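Local structure of linoleate 11-lipoxygenase (Gaeumannomyces graminis, 5FX8) at residues T110-A115 against W142-V146; H478-Q483 against N612-V618; N482-V487 against L536-R541; L493-A498 against A529-V533. The protein catalyses the manganese-dependent dioxygenation of linoleic and alpha-linolenic acids to 11S- and 13R-hydroperoxy fatty acids. One frame throughout, in Å; residues are numbered along the deposited sequence.

How the interactions relate
The four contacts illustrate how one fold changes its bonding chemistry from metal centre to periphery. Interactions 2 and 3 lie deep in the chain, share Asn-482 and Gln-483 and meet the manganese: in 2 helix end and C-terminus are joined by metal ligation and hydrogen bonds, whereas in 3 no direct hydrogen bond crosses, and apolar packing with a bridging water takes over. Interactions 3 and 4 both use helix 526-539. Interactions 1 and 4 lie further out near a common glycan, yet their contacts are largely buried, each built round one polar side chain reading backbone groups, Glu-114 and Gln-532. Asn-540 ties interaction 3 to interaction 1 through Ser-145.

Interaction 1. Residues T110-A115 against W142-V146; sequences TAYREA and WKESV. With NAG (2-acetamido-2-deoxy-beta-D-glucopyranose), chain K; NAG (2-acetamido-2-deoxy-beta-D-glucopyranose), chain N.
This is a buried helix-to-loop contact in which one carboxylate accepts two backbone NH groups and a hydroxyl from a turn: 110-115 is a stretch within the long helix 86-124, and the loop that follows this helix contributes 142-146. The loop enters with Trp-142 in a left-handed conformation (phi/psi 61/29), after which 143-145 adopt helical angles, and Val-146 N bonds back to Trp-142 O at 2.8 Å. Ala-111 faces Ser-145 (CA-CA 5.6 Å) and Glu-114 faces Trp-142 (CA-CA 5.7 Å). Glu-114, chi1 m and chi2 t, extends into the turn. Its OE1 accepts from Ser-145 N at 2.7 Å and from Ser-145 OG at 2.8 Å, while its OE2 accepts from Glu-144 N at 3.0 Å. A water links Glu-114 O (3.2 Å) to Trp-142 N (3.1 Å). The indole, with chi1 m, swings back over the helix so that its CH2 lies 3.6 Å from Ala-115 CB, and NE1 bonds to Leu-137 O. Thr-110 CG2 packs on Glu-144 CB at 3.6 Å. Towards the glycans, Arg-113 NH1 makes a long salt bridge to Glu-144 OE1 at 3.8 Å, and Tyr-112 packs on Tyr-112 of the second subunit. Glu-144 OE1 also lies 3.1 Å from Glu-114 OE2, a like-charge approach that the three donors on the Glu-114 carboxylate, and more distantly Arg-113, are consistent with easing.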
# COMPACT_ATOMS: atom_id res chain seq x y z
N THR A 110 -1.32 14.18 4.24
CA THR A 110 -0.51 14.65 3.13
C THR A 110 -1.29 14.61 1.84
O THR A 110 -1.27 15.56 1.06
CB THR A 110 0.75 13.81 3.02
OG1 THR A 110 1.46 13.90 4.25
CG2 THR A 110 1.61 14.29 1.88
N ALA A 111 -1.99 13.51 1.61
CA ALA A 111 -2.74 13.34 0.38
C ALA A 111 -3.84 14.39 0.24
O ALA A 111 -4.06 14.93 -0.84
CB ALA A 111 -3.33 11.94 0.32
N TYR A 112 -4.54 14.70 1.34
CA TYR A 112 -5.55 15.74 1.27
C TYR A 112 -4.92 17.10 0.97
O TYR A 112 -5.43 17.85 0.12
CB TYR A 112 -6.32 15.77 2.58
CG TYR A 112 -7.37 14.73 2.63
CD1 TYR A 112 -8.13 14.44 1.52
CD2 TYR A 112 -7.63 14.02 3.80
CE1 TYR A 112 -9.09 13.49 1.55
CE2 TYR A 112 -8.60 13.07 3.84
CZ TYR A 112 -9.33 12.80 2.70
OH TYR A 112 -10.34 11.86 2.69
N ARG A 113 -3.82 17.42 1.63
CA ARG A 113 -3.13 18.67 1.34
C ARG A 113 -2.70 18.76 -0.14
O ARG A 113 -3.00 19.75 -0.82
CB ARG A 113 -1.95 18.80 2.29
CG ARG A 113 -1.17 20.05 2.18
CD ARG A 113 0.17 19.83 2.82
NE ARG A 113 0.01 19.08 4.06
CZ ARG A 113 0.98 18.36 4.62
NH1 ARG A 113 2.17 18.31 4.03
NH2 ARG A 113 0.76 17.71 5.76
N GLU A 114 -2.07 17.71 -0.67
CA GLU A 114 -1.64 17.76 -2.06
C GLU A 114 -2.80 17.65 -3.05
O GLU A 114 -2.67 18.07 -4.20
CB GLU A 114 -0.60 16.65 -2.33
CG GLU A 114 0.52 16.68 -1.32
CD GLU A 114 1.78 15.93 -1.73
OE1 GLU A 114 1.72 14.72 -1.96
OE2 GLU A 114 2.86 16.55 -1.81
N ALA A 115 -3.93 17.09 -2.64
CA ALA A 115 -5.12 17.13 -3.48
C ALA A 115 -5.69 18.53 -3.52
O ALA A 115 -6.17 18.99 -4.57
CB ALA A 115 -6.18 16.16 -2.95
N TRP A 142 1.73 15.79 -5.98
CA TRP A 142 1.79 14.52 -5.26
C TRP A 142 3.22 14.12 -4.96
O TRP A 142 3.52 12.93 -4.85
CB TRP A 142 1.09 13.42 -6.04
CG TRP A 142 -0.20 13.82 -6.61
CD1 TRP A 142 -0.45 14.16 -7.89
CD2 TRP A 142 -1.44 13.89 -5.92
NE1 TRP A 142 -1.78 14.45 -8.06
CE2 TRP A 142 -2.41 14.29 -6.85
CE3 TRP A 142 -1.83 13.66 -4.60
CZ2 TRP A 142 -3.73 14.47 -6.51
CZ3 TRP A 142 -3.14 13.84 -4.27
CH2 TRP A 142 -4.08 14.24 -5.22
N LYS A 143 4.11 15.10 -4.81
CA LYS A 143 5.51 14.83 -4.53
C LYS A 143 5.73 14.17 -3.19
O LYS A 143 6.73 13.46 -3.02
CB LYS A 143 6.31 16.11 -4.59
CG LYS A 143 6.60 16.56 -5.98
CD LYS A 143 7.04 18.01 -5.96
CE LYS A 143 7.96 18.35 -7.13
NZ LYS A 143 8.33 19.79 -7.06
N GLU A 144 4.87 14.41 -2.20
CA GLU A 144 5.06 13.77 -0.91
C GLU A 144 4.23 12.50 -0.77
O GLU A 144 4.68 11.52 -0.17
CB GLU A 144 4.74 14.74 0.22
CG GLU A 144 5.70 15.93 0.36
CD GLU A 144 5.12 17.06 1.23
OE1 GLU A 144 4.15 17.74 0.80
OE2 GLU A 144 5.63 17.28 2.34
N SER A 145 3.02 12.49 -1.33
CA SER A 145 2.15 11.32 -1.30
C SER A 145 2.69 10.20 -2.17
O SER A 145 2.57 9.03 -1.81
CB SER A 145 0.77 11.70 -1.80
OG SER A 145 0.20 12.66 -0.95
N VAL A 146 3.23 10.55 -3.32
CA VAL A 146 3.74 9.59 -4.27
C VAL A 146 5.15 10.03 -4.68
O VAL A 146 5.35 10.49 -5.80
CB VAL A 146 2.81 9.48 -5.48
CG1 VAL A 146 3.22 8.34 -6.34
CG2 VAL A 146 1.39 9.30 -4.98
C1 NAG K . -9.11 19.13 0.60
C2 NAG K . -9.83 18.15 -0.28
C3 NAG K . -11.15 17.73 0.35
C4 NAG K . -10.89 17.18 1.74
C5 NAG K . -10.15 18.23 2.54
C6 NAG K . -9.76 17.76 3.91
C7 NAG K . -9.88 18.10 -2.73
C8 NAG K . -10.12 18.89 -3.97
N2 NAG K . -10.05 18.75 -1.58
O3 NAG K . -11.75 16.71 -0.42
O4 NAG K . -12.11 16.84 2.37
O5 NAG K . -8.94 18.58 1.87
O6 NAG K . -9.00 18.77 4.54
O7 NAG K . -9.57 16.93 -2.77
C1 NAG N . 3.88 21.94 3.69
C2 NAG N . 5.27 21.67 3.09
C3 NAG N . 5.81 20.31 3.54
C4 NAG N . 5.76 20.19 5.06
C5 NAG N . 4.32 20.41 5.51
C6 NAG N . 4.14 20.39 7.01
C7 NAG N . 5.77 22.76 0.92
C8 NAG N . 5.64 22.65 -0.57
N2 NAG N . 5.25 21.75 1.63
O3 NAG N . 7.15 20.19 3.09
O4 NAG N . 6.24 18.92 5.49
O5 NAG N . 3.90 21.71 5.10
O6 NAG N . 3.02 21.20 7.36
O7 NAG N . 6.31 23.73 1.45
O HOH W 1 0.49 18.33 -4.80

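Interaction 2. Residues H478-Q483 against N612-V618; sequences HHVMNQ and NPFFLSV. With MN (manganese (II) ion), chain I.
Manganese supplies the strongest bonds here, drawing three ligands from the two segments: His-478 NE2 at 2.2 Å from MN, Asn-482 OD1 at 2.4 Å and the C-terminal Val-618 O at 1.9 Å. A water at 2.4 Å from MN, with His-290 and His-294, completes the six-coordinate catalytic centre. His-478 (chi1 t) turns NE2 to the metal and donates from ND1 to His-479 ND1 at 3.0 Å; His-479 (chi1 m) donates from NE2 to Pro-613 O at 2.7 Å, so two hydrogen-bonded imidazoles connect metal and tail. Ser-617 OG donates to Gln-483 OE1 at 2.5 Å. Nearest CA pairs are His-478/Leu-616 and His-479/Asn-612 (CA-CA 6.9 Å each) and Gln-483/Val-618 (CA-CA 6.3 Å); Asn-482 is first to leave helical angles. Pro-613 CD makes a CH-pi contact 4.0 Å from the His-479 ring centroid, and Leu-616, centre of an inverse gamma turn, sets CD2 3.6 Å from His-478 CB. The irregular tail thus lies along the C-terminal end of helix 460-481, with Leu-616 touching His-294 of helix 268-305.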
# COMPACT_ATOMS: atom_id res chain seq x y z
N HIS A 478 0.28 -8.51 -3.36
CA HIS A 478 -0.61 -7.45 -2.92
C HIS A 478 -0.28 -6.13 -3.59
O HIS A 478 -1.18 -5.39 -4.00
CB HIS A 478 -0.53 -7.27 -1.41
CG HIS A 478 -1.37 -6.14 -0.90
ND1 HIS A 478 -0.93 -4.84 -0.86
CD2 HIS A 478 -2.66 -6.11 -0.48
CE1 HIS A 478 -1.88 -4.07 -0.40
NE2 HIS A 478 -2.94 -4.81 -0.15
N HIS A 479 1.00 -5.83 -3.71
CA HIS A 479 1.40 -4.51 -4.16
C HIS A 479 1.35 -4.37 -5.67
O HIS A 479 1.61 -3.30 -6.19
CB HIS A 479 2.78 -4.20 -3.60
CG HIS A 479 2.95 -4.56 -2.15
ND1 HIS A 479 1.98 -4.32 -1.20
CD2 HIS A 479 3.98 -5.13 -1.49
CE1 HIS A 479 2.41 -4.71 -0.02
NE2 HIS A 479 3.62 -5.22 -0.17
N VAL A 480 1.04 -5.44 -6.38
CA VAL A 480 0.78 -5.30 -7.79
C VAL A 480 -0.67 -4.87 -8.01
O VAL A 480 -0.97 -4.11 -8.93
CB VAL A 480 1.12 -6.63 -8.50
CG1 VAL A 480 0.74 -6.61 -9.95
CG2 VAL A 480 2.58 -6.95 -8.35
N MET A 481 -1.58 -5.35 -7.17
CA MET A 481 -2.99 -5.06 -7.37
C MET A 481 -3.43 -3.78 -6.66
O MET A 481 -4.24 -3.03 -7.19
CB MET A 481 -3.85 -6.23 -6.88
CG MET A 481 -3.65 -7.52 -7.61
SD MET A 481 -4.30 -7.46 -9.27
CE MET A 481 -5.62 -8.65 -9.13
N ASN A 482 -2.89 -3.53 -5.48
CA ASN A 482 -3.34 -2.50 -4.56
C ASN A 482 -2.12 -1.70 -4.19
O ASN A 482 -1.24 -1.52 -5.04
CB ASN A 482 -3.98 -3.14 -3.33
CG ASN A 482 -4.76 -2.17 -2.52
OD1 ASN A 482 -4.68 -2.17 -1.29
ND2 ASN A 482 -5.52 -1.31 -3.19
N GLN A 483 -2.03 -1.23 -2.95
CA GLN A 483 -0.89 -0.45 -2.46
C GLN A 483 -0.70 0.74 -3.40
O GLN A 483 -1.67 1.46 -3.66
CB GLN A 483 0.32 -1.38 -2.27
CG GLN A 483 1.40 -0.86 -1.32
CD GLN A 483 0.97 -0.68 0.15
OE1 GLN A 483 0.42 -1.57 0.78
NE2 GLN A 483 1.28 0.47 0.69
N ASN A 612 8.08 -1.16 -1.59
CA ASN A 612 6.92 -1.80 -1.04
C ASN A 612 7.11 -2.15 0.43
O ASN A 612 8.22 -2.40 0.87
CB ASN A 612 6.61 -3.03 -1.85
CG ASN A 612 6.04 -2.67 -3.18
OD1 ASN A 612 5.31 -1.69 -3.26
ND2 ASN A 612 6.36 -3.42 -4.22
N PRO A 613 6.05 -2.18 1.21
CA PRO A 613 6.15 -2.74 2.55
C PRO A 613 6.18 -4.25 2.50
O PRO A 613 5.75 -4.87 1.53
CB PRO A 613 4.86 -2.25 3.22
CG PRO A 613 3.94 -2.15 2.16
CD PRO A 613 4.68 -1.72 0.93
N PHE A 614 6.63 -4.84 3.60
CA PHE A 614 6.70 -6.30 3.71
C PHE A 614 5.39 -6.91 4.19
O PHE A 614 5.31 -8.13 4.32
CB PHE A 614 7.84 -6.72 4.65
CG PHE A 614 7.63 -6.35 6.09
CD1 PHE A 614 6.82 -7.10 6.92
CD2 PHE A 614 8.25 -5.24 6.62
CE1 PHE A 614 6.61 -6.74 8.21
CE2 PHE A 614 8.04 -4.87 7.91
CZ PHE A 614 7.21 -5.62 8.71
N PHE A 615 4.37 -6.11 4.46
CA PHE A 615 3.12 -6.59 5.02
C PHE A 615 1.98 -6.00 4.22
O PHE A 615 2.19 -5.15 3.36
CB PHE A 615 3.01 -6.22 6.51
CG PHE A 615 3.08 -4.74 6.77
CD1 PHE A 615 4.30 -4.06 6.74
CD2 PHE A 615 1.92 -4.01 7.05
CE1 PHE A 615 4.36 -2.68 6.97
CE2 PHE A 615 1.97 -2.64 7.29
CZ PHE A 615 3.17 -1.97 7.25
N LEU A 616 0.77 -6.47 4.52
CA LEU A 616 -0.46 -6.03 3.85
C LEU A 616 -0.93 -4.73 4.50
O LEU A 616 -1.74 -4.73 5.42
CB LEU A 616 -1.53 -7.12 3.93
CG LEU A 616 -1.26 -8.53 3.35
CD1 LEU A 616 -2.21 -9.56 3.93
CD2 LEU A 616 -1.33 -8.60 1.84
N SER A 617 -0.43 -3.60 4.01
CA SER A 617 -0.57 -2.34 4.72
C SER A 617 -1.87 -1.59 4.41
O SER A 617 -2.29 -0.76 5.23
CB SER A 617 0.64 -1.44 4.46
OG SER A 617 0.58 -0.82 3.21
N VAL A 618 -2.55 -1.89 3.31
CA VAL A 618 -3.84 -1.28 3.03
C VAL A 618 -4.85 -2.25 2.42
O VAL A 618 -4.49 -3.13 1.61
CB VAL A 618 -3.68 -0.04 2.13
CG1 VAL A 618 -3.03 1.09 2.90
CG2 VAL A 618 -2.85 -0.38 0.90
MN MN I . -5.06 -4.14 0.06
O HOH W 2 -7.18 -3.00 0.41

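Interaction 3. Residues N482-V487 against L536-R541; sequences NQGSPV and LARFNR. With MN (manganese (II) ion), chain I.
A type II' beta turn from Asn-482 to Ser-485, closed by Ser-485 N to Asn-482 O at 3.0 Å, joins helix 460-481 to helix 485-490 and packs against the C-terminal part of helix 526-539. Gln-483 (phi/psi 54/-129) and Gly-484 (-87/1) occupy its central positions. Along 536-541, Leu-536 comes first, paired with Val-487 (CA-CA 4.8 Å): its CB touches Val-487 CB at 3.7 Å and its CD2 lies 3.9 Å from Pro-486 CB. No direct hydrogen bond crosses the segments; a water bridges them, donating to Leu-536 O (2.9 Å) and Gln-483 O (2.5 Å) and accepting from Val-487 N (2.9 Å). Ala-537 CB meets Val-487 CG2 at 4.2 Å. Phe-539, chi1 m, covers the turn, with CB 3.4 Å from Gln-483 O and CD2 3.7 Å from ND2 of the manganese ligand Asn-482; its carbonyl O receives a CA-H...O contact from Gln-483 CA at 3.6 Å. Asn-540 sits against Gly-484 (CA-CA 4.4 Å), its OD1 3.3 Å from Gly-484 CA, where a beta carbon would clash; ND2 bonds to Ser-145 O. At Arg-541 the guanidinium turns back, NH1 donating to Arg-538 O at 3.2 Å and to Asn-540 O at 2.9 Å. Gln-483 OE1 is held by Ser-617 OG, while Gln-483 NE2 packs 3.8 Å from Arg-541 CB.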
# COMPACT_ATOMS: atom_id res chain seq x y z
N ASN A 482 -2.89 -3.53 -5.48
CA ASN A 482 -3.34 -2.50 -4.56
C ASN A 482 -2.12 -1.70 -4.19
O ASN A 482 -1.24 -1.52 -5.04
CB ASN A 482 -3.98 -3.14 -3.33
CG ASN A 482 -4.76 -2.17 -2.52
OD1 ASN A 482 -4.68 -2.17 -1.29
ND2 ASN A 482 -5.52 -1.31 -3.19
N GLN A 483 -2.03 -1.23 -2.95
CA GLN A 483 -0.89 -0.45 -2.46
C GLN A 483 -0.70 0.74 -3.40
O GLN A 483 -1.67 1.46 -3.66
CB GLN A 483 0.32 -1.38 -2.27
CG GLN A 483 1.40 -0.86 -1.32
CD GLN A 483 0.97 -0.68 0.15
OE1 GLN A 483 0.42 -1.57 0.78
NE2 GLN A 483 1.28 0.47 0.69
N GLY A 484 0.51 1.00 -3.91
CA GLY A 484 0.73 2.15 -4.77
C GLY A 484 0.44 1.92 -6.22
O GLY A 484 0.58 2.83 -7.04
N SER A 485 0.01 0.74 -6.56
CA SER A 485 -0.20 0.43 -7.97
C SER A 485 -1.38 1.15 -8.62
O SER A 485 -1.24 1.62 -9.73
CB SER A 485 -0.35 -1.07 -8.15
OG SER A 485 0.94 -1.62 -8.14
N PRO A 486 -2.54 1.25 -7.99
CA PRO A 486 -3.59 2.07 -8.61
C PRO A 486 -3.17 3.53 -8.87
O PRO A 486 -3.41 4.03 -9.96
CB PRO A 486 -4.74 1.95 -7.60
CG PRO A 486 -4.50 0.59 -6.97
CD PRO A 486 -3.05 0.46 -6.85
N VAL A 487 -2.52 4.20 -7.92
CA VAL A 487 -2.14 5.58 -8.17
C VAL A 487 -1.03 5.68 -9.22
O VAL A 487 -1.00 6.63 -10.00
CB VAL A 487 -1.75 6.30 -6.86
CG1 VAL A 487 -0.39 5.89 -6.37
CG2 VAL A 487 -1.80 7.80 -7.02
N LEU A 536 -6.54 7.04 -4.41
CA LEU A 536 -5.50 6.08 -4.76
C LEU A 536 -4.17 6.47 -4.12
O LEU A 536 -3.42 5.62 -3.63
CB LEU A 536 -5.40 5.94 -6.28
CG LEU A 536 -6.74 5.67 -6.99
CD1 LEU A 536 -6.61 5.45 -8.48
CD2 LEU A 536 -7.37 4.50 -6.34
N ALA A 537 -3.89 7.77 -4.03
CA ALA A 537 -2.72 8.20 -3.28
C ALA A 537 -2.85 7.80 -1.82
O ALA A 537 -1.85 7.53 -1.16
CB ALA A 537 -2.52 9.71 -3.40
N ARG A 538 -4.06 7.74 -1.28
CA ARG A 538 -4.22 7.29 0.08
C ARG A 538 -4.03 5.78 0.24
O ARG A 538 -3.85 5.31 1.36
CB ARG A 538 -5.58 7.71 0.62
CG ARG A 538 -5.52 8.97 1.48
CD ARG A 538 -6.91 9.46 1.76
NE ARG A 538 -7.49 10.18 0.65
CZ ARG A 538 -8.75 10.08 0.30
NH1 ARG A 538 -9.54 9.27 0.98
NH2 ARG A 538 -9.23 10.78 -0.70
N PHE A 539 -4.07 5.01 -0.86
CA PHE A 539 -3.67 3.60 -0.76
C PHE A 539 -2.15 3.41 -0.70
O PHE A 539 -1.69 2.32 -0.36
CB PHE A 539 -4.23 2.80 -1.92
CG PHE A 539 -5.72 2.69 -1.95
CD1 PHE A 539 -6.48 3.01 -0.85
CD2 PHE A 539 -6.37 2.24 -3.09
CE1 PHE A 539 -7.84 2.89 -0.90
CE2 PHE A 539 -7.73 2.12 -3.13
CZ PHE A 539 -8.45 2.44 -2.03
N ASN A 540 -1.38 4.43 -1.02
CA ASN A 540 0.07 4.37 -1.02
C ASN A 540 0.61 4.75 0.36
O ASN A 540 -0.11 5.32 1.19
CB ASN A 540 0.63 5.30 -2.09
CG ASN A 540 2.07 5.02 -2.43
OD1 ASN A 540 2.48 3.88 -2.56
ND2 ASN A 540 2.86 6.06 -2.56
N ARG A 541 1.86 4.38 0.62
CA ARG A 541 2.50 4.62 1.91
C ARG A 541 3.92 5.09 1.64
O ARG A 541 4.85 4.28 1.57
CB ARG A 541 2.50 3.37 2.79
CG ARG A 541 1.21 3.09 3.53
CD ARG A 541 0.92 4.13 4.61
NE ARG A 541 -0.35 3.88 5.28
CZ ARG A 541 -1.54 4.13 4.74
NH1 ARG A 541 -1.60 4.62 3.52
NH2 ARG A 541 -2.65 3.87 5.38
MN MN I . -5.06 -4.14 0.06
O HOH W 3 -2.59 3.24 -5.16
O HOH W 2 -7.18 -3.00 0.41

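Interaction 4. Residues L493-A498 against A529-V533; sequences LPLHPA and AVEQV. With NAG (2-acetamido-2-deoxy-beta-D-glucopyranose), chain K.
A single glutamine side chain can satisfy a carbonyl and an NH of an irregular loop at once, and Gln-532 is a clear case. From helix 526-539, with chi1 and chi2 both t, it extends its amide to 493-498: NE2 donates to His-496 O at 2.8 Å, and OE1 accepts from Ala-498 N at 2.7 Å with a nearly linear N-H...O angle of 171°. Pro-497, between them, has no NH to offer. NE2 also donates to Gly-491 O. The His-496 ring points elsewhere, ND1 bonding to Val-492 O and NE2 to Glu-167 OE1, while Leu-493 N bonds to Tyr-138 OH. A cis peptide before Pro-494 bends the loop. Beside the amide bonds the packing is apolar: Leu-493 (chi1 m, chi2 t) lays CD1 3.6 Å from Ala-529 CB and 4.5 Å from Val-533 CG2. Ala-498 CA stands 6.9 Å from Gln-532 CA, and Leu-493 CA 7.5 Å from Ala-529 CA. The loop also rests on helix 268-305, where Asn-279 bonds to Leu-495 O and Asn-280 to Pro-497 O; helix 526-539 meanwhile uses Val-530 to pack on Ala-115, Phe-119 and Ile-122 of helix 86-124.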
# COMPACT_ATOMS: atom_id res chain seq x y z
N LEU A 493 -5.39 8.58 -14.66
CA LEU A 493 -6.29 9.26 -15.58
C LEU A 493 -5.52 9.81 -16.77
O LEU A 493 -4.39 10.27 -16.64
CB LEU A 493 -7.07 10.38 -14.87
CG LEU A 493 -8.11 9.85 -13.87
CD1 LEU A 493 -8.63 10.90 -12.95
CD2 LEU A 493 -9.29 9.21 -14.54
N PRO A 494 -6.14 9.82 -17.94
CA PRO A 494 -7.55 9.58 -18.20
C PRO A 494 -7.87 8.19 -18.62
O PRO A 494 -9.04 7.86 -18.75
CB PRO A 494 -7.83 10.54 -19.34
CG PRO A 494 -6.58 10.51 -20.08
CD PRO A 494 -5.50 10.47 -19.08
N LEU A 495 -6.84 7.38 -18.86
CA LEU A 495 -7.05 6.04 -19.38
C LEU A 495 -7.72 5.11 -18.38
O LEU A 495 -8.33 4.12 -18.79
CB LEU A 495 -5.73 5.45 -19.85
CG LEU A 495 -5.59 5.39 -21.38
CD1 LEU A 495 -6.59 4.45 -21.93
CD2 LEU A 495 -5.82 6.75 -22.03
N HIS A 496 -7.63 5.38 -17.09
CA HIS A 496 -8.13 4.47 -16.06
C HIS A 496 -9.04 5.15 -15.06
O HIS A 496 -8.64 5.38 -13.91
CB HIS A 496 -6.98 3.84 -15.29
CG HIS A 496 -5.98 3.15 -16.14
ND1 HIS A 496 -4.82 3.76 -16.57
CD2 HIS A 496 -5.95 1.89 -16.63
CE1 HIS A 496 -4.12 2.90 -17.28
NE2 HIS A 496 -4.78 1.76 -17.34
N PRO A 497 -10.29 5.44 -15.43
CA PRO A 497 -11.20 6.10 -14.49
C PRO A 497 -11.94 5.13 -13.57
O PRO A 497 -12.40 4.06 -13.97
CB PRO A 497 -12.19 6.80 -15.43
CG PRO A 497 -12.24 5.94 -16.60
CD PRO A 497 -10.88 5.28 -16.76
N ALA A 498 -12.04 5.53 -12.31
CA ALA A 498 -12.80 4.73 -11.36
C ALA A 498 -14.27 4.62 -11.75
O ALA A 498 -14.91 3.61 -11.48
CB ALA A 498 -12.67 5.32 -9.97
N ALA A 529 -11.74 13.95 -10.58
CA ALA A 529 -10.44 13.43 -10.96
C ALA A 529 -9.43 13.61 -9.84
O ALA A 529 -8.65 12.70 -9.53
CB ALA A 529 -9.95 14.12 -12.22
N VAL A 530 -9.43 14.79 -9.23
CA VAL A 530 -8.58 15.00 -8.06
C VAL A 530 -8.97 14.05 -6.95
O VAL A 530 -8.13 13.60 -6.17
CB VAL A 530 -8.64 16.47 -7.61
CG1 VAL A 530 -7.86 16.69 -6.37
CG2 VAL A 530 -8.07 17.33 -8.68
N GLU A 531 -10.25 13.71 -6.87
CA GLU A 531 -10.70 12.87 -5.77
C GLU A 531 -10.31 11.42 -6.00
O GLU A 531 -10.04 10.68 -5.05
CB GLU A 531 -12.20 13.04 -5.59
CG GLU A 531 -12.66 13.33 -4.17
CD GLU A 531 -11.87 14.44 -3.49
OE1 GLU A 531 -12.22 15.62 -3.71
OE2 GLU A 531 -10.92 14.13 -2.73
N GLN A 532 -10.28 11.01 -7.27
CA GLN A 532 -9.77 9.69 -7.59
C GLN A 532 -8.28 9.61 -7.29
O GLN A 532 -7.83 8.75 -6.52
CB GLN A 532 -10.08 9.34 -9.04
CG GLN A 532 -9.15 8.27 -9.60
CD GLN A 532 -9.64 7.56 -10.85
OE1 GLN A 532 -10.79 7.67 -11.26
NE2 GLN A 532 -8.75 6.81 -11.45
N VAL A 533 -7.51 10.57 -7.80
CA VAL A 533 -6.09 10.50 -7.52
C VAL A 533 -5.83 10.59 -6.03
O VAL A 533 -4.88 9.99 -5.52
CB VAL A 533 -5.31 11.56 -8.33
CG1 VAL A 533 -3.84 11.41 -8.09
CG2 VAL A 533 -5.55 11.35 -9.76
C1 NAG K . -9.11 19.13 0.60
C2 NAG K . -9.83 18.15 -0.28
C3 NAG K . -11.15 17.73 0.35
C4 NAG K . -10.89 17.18 1.74
C5 NAG K . -10.15 18.23 2.54
C6 NAG K . -9.76 17.76 3.91
C7 NAG K . -9.88 18.10 -2.73
C8 NAG K . -10.12 18.89 -3.97
N2 NAG K . -10.05 18.75 -1.58
O3 NAG K . -11.75 16.71 -0.42
O4 NAG K . -12.11 16.84 2.37
O5 NAG K . -8.94 18.58 1.87
O6 NAG K . -9.00 18.77 4.54
O7 NAG K . -9.57 16.93 -2.77